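Local coordinates for PHD finger protein 14 (Danio rerio, PDB 7D86), which binds histone H3, preferably unmodified, through its zinc-finger PZP region, and represses PDGFRA expression in the regulation of mesenchymal cell proliferation, at residues C12-G17 with V34-G39. Numbering follows the deposited sequence.
Sequences CCVCLG and VTVHEG. With ZN (zinc ion), chain E.
In the first PHD finger, C12, C15 and H37 meet at a zinc ion that joins the CxxC loop to strand 35-37; C40, in helix 38-41, completes the site of three cysteines and one histidine. The metal lies 2.3 Å from both C12 SG and C15 SG and 2.1 Å from H37 ND1. With SG anti to its own backbone N (chi1 175°), C12 places the sulfur beside H37 N, whose N-H it accepts in a nearly straight bond (N to SG 3.3 Å, 174° at the hydrogen). V14 N donates to the same sulfur from within the loop, and C15 N does so weakly. SG of C15 approaches the H37 ring at its edge and in its plane, 3.2 Å from ND1, and accepts a hydrogen bond from G17 N. The other ring nitrogen, NE2, is hydrogen-bonded to the carbonyl O of N19. Next to the metal site, C13 N donates to T35 O (2.8 Å), tying the loop directly to the strand. Apolar contacts extend the join: V14 and V36 lie side by side, their CG2 methyls 3.7 Å apart, while C13 SG rests against V34 CG2 at 3.6 Å. V14 also packs on V96 and L100 of helix 96-101, and C13 on L204 of helix 191-204, so the loop meets both its own finger's strand and helices from later in the chain. The N-H groups of H37 and V14 at C12 SG and of G17 at C15 SG would be expected to offset part of the thiolate charge left by zinc binding, while the zinc at ND1 and the N19 carbonyl at NE2 together fix the rotation of the imidazole.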
loop_
_atom_site.group_PDB
_atom_site.type_symbol
_atom_site.label_atom_id
_atom_site.label_comp_id
_atom_site.label_asym_id
_atom_site.label_seq_id
_atom_site.Cartn_x
_atom_site.Cartn_y
_atom_site.Cartn_z
ATOM N N CYS A 12 5.887 1.324 9.874
ATOM C CA CYS A 12 5.629 0.387 8.786
ATOM C C CYS A 12 5.059 1.142 7.592
ATOM O O CYS A 12 4.040 1.826 7.715
ATOM C CB CYS A 12 4.653 -0.696 9.234
ATOM S SG CYS A 12 4.200 -1.792 7.877
ATOM N N CYS A 13 5.702 1.010 6.434
ATOM C CA CYS A 13 5.261 1.729 5.246
ATOM C C CYS A 13 4.040 1.090 4.588
ATOM O O CYS A 13 3.543 1.614 3.587
ATOM C CB CYS A 13 6.402 1.816 4.236
ATOM S SG CYS A 13 6.708 0.255 3.412
ATOM N N VAL A 14 3.529 -0.010 5.120
ATOM C CA VAL A 14 2.329 -0.646 4.586
ATOM C C VAL A 14 1.083 -0.197 5.336
ATOM O O VAL A 14 0.138 0.309 4.734
ATOM C CB VAL A 14 2.475 -2.183 4.615
ATOM C CG1 VAL A 14 1.138 -2.859 4.233
ATOM C CG2 VAL A 14 3.604 -2.619 3.675
ATOM N N CYS A 15 1.074 -0.352 6.661
ATOM C CA CYS A 15 -0.083 0.002 7.474
ATOM C C CYS A 15 0.055 1.340 8.189
ATOM O O CYS A 15 -0.912 1.779 8.815
ATOM C CB CYS A 15 -0.347 -1.096 8.511
ATOM S SG CYS A 15 0.955 -1.242 9.771
ATOM N N LEU A 16 1.223 1.987 8.122
ATOM C CA LEU A 16 1.548 3.246 8.804
ATOM C C LEU A 16 1.512 3.137 10.326
ATOM O O LEU A 16 1.607 4.160 11.015
ATOM C CB LEU A 16 0.641 4.401 8.348
ATOM C CG LEU A 16 0.695 4.716 6.846
ATOM C CD1 LEU A 16 -0.174 5.920 6.509
ATOM C CD2 LEU A 16 2.138 4.920 6.340
ATOM N N GLY A 17 1.395 1.933 10.879
ATOM C CA GLY A 17 1.534 1.751 12.306
ATOM C C GLY A 17 2.984 1.834 12.744
ATOM O O GLY A 17 3.911 1.809 11.934
ATOM N N VAL A 34 13.765 1.078 3.534
ATOM C CA VAL A 34 12.323 0.948 3.719
ATOM C C VAL A 34 12.050 0.150 4.987
ATOM O O VAL A 34 12.825 -0.739 5.369
ATOM C CB VAL A 34 11.675 0.303 2.482
ATOM C CG1 VAL A 34 11.971 -1.196 2.421
ATOM C CG2 VAL A 34 10.168 0.566 2.466
ATOM N N THR A 35 10.953 0.477 5.663
ATOM C CA THR A 35 10.605 -0.123 6.944
ATOM C C THR A 35 9.216 -0.736 6.857
ATOM O O THR A 35 8.304 -0.139 6.280
ATOM C CB THR A 35 10.644 0.914 8.071
ATOM O OG1 THR A 35 9.870 2.056 7.691
ATOM C CG2 THR A 35 12.078 1.350 8.351
ATOM N N VAL A 36 9.058 -1.926 7.436
ATOM C CA VAL A 36 7.821 -2.684 7.290
ATOM C C VAL A 36 7.712 -3.669 8.439
ATOM O O VAL A 36 8.720 -4.184 8.940
ATOM C CB VAL A 36 7.772 -3.391 5.911
ATOM C CG1 VAL A 36 8.874 -4.452 5.804
ATOM C CG2 VAL A 36 6.395 -4.002 5.660
ATOM N N HIS A 37 6.475 -3.905 8.897
ATOM C CA HIS A 37 6.193 -5.023 9.780
ATOM C C HIS A 37 6.559 -6.326 9.086
ATOM O O HIS A 37 6.275 -6.510 7.898
ATOM C CB HIS A 37 4.703 -5.069 10.153
ATOM C CG HIS A 37 4.278 -4.061 11.178
ATOM N ND1 HIS A 37 3.289 -3.132 10.935
ATOM C CD2 HIS A 37 4.664 -3.874 12.464
ATOM C CE1 HIS A 37 3.102 -2.397 12.018
ATOM N NE2 HIS A 37 3.924 -2.826 12.960
ATOM N N GLU A 38 7.191 -7.234 9.835
ATOM C CA GLU A 38 7.321 -8.613 9.377
ATOM C C GLU A 38 5.982 -9.148 8.877
ATOM O O GLU A 38 5.890 -9.701 7.774
ATOM C CB GLU A 38 7.847 -9.497 10.511
ATOM C CG GLU A 38 9.296 -9.272 10.886
ATOM C CD GLU A 38 9.658 -9.958 12.191
ATOM O OE1 GLU A 38 8.771 -10.087 13.061
ATOM O OE2 GLU A 38 10.824 -10.371 12.348
ATOM N N GLY A 39 4.928 -8.976 9.679
ATOM C CA GLY A 39 3.612 -9.481 9.329
ATOM C C GLY A 39 2.963 -8.768 8.165
ATOM O O GLY A 39 2.037 -9.313 7.560
HETATM ZN ZN ZN E . 2.474 -2.813 9.073
#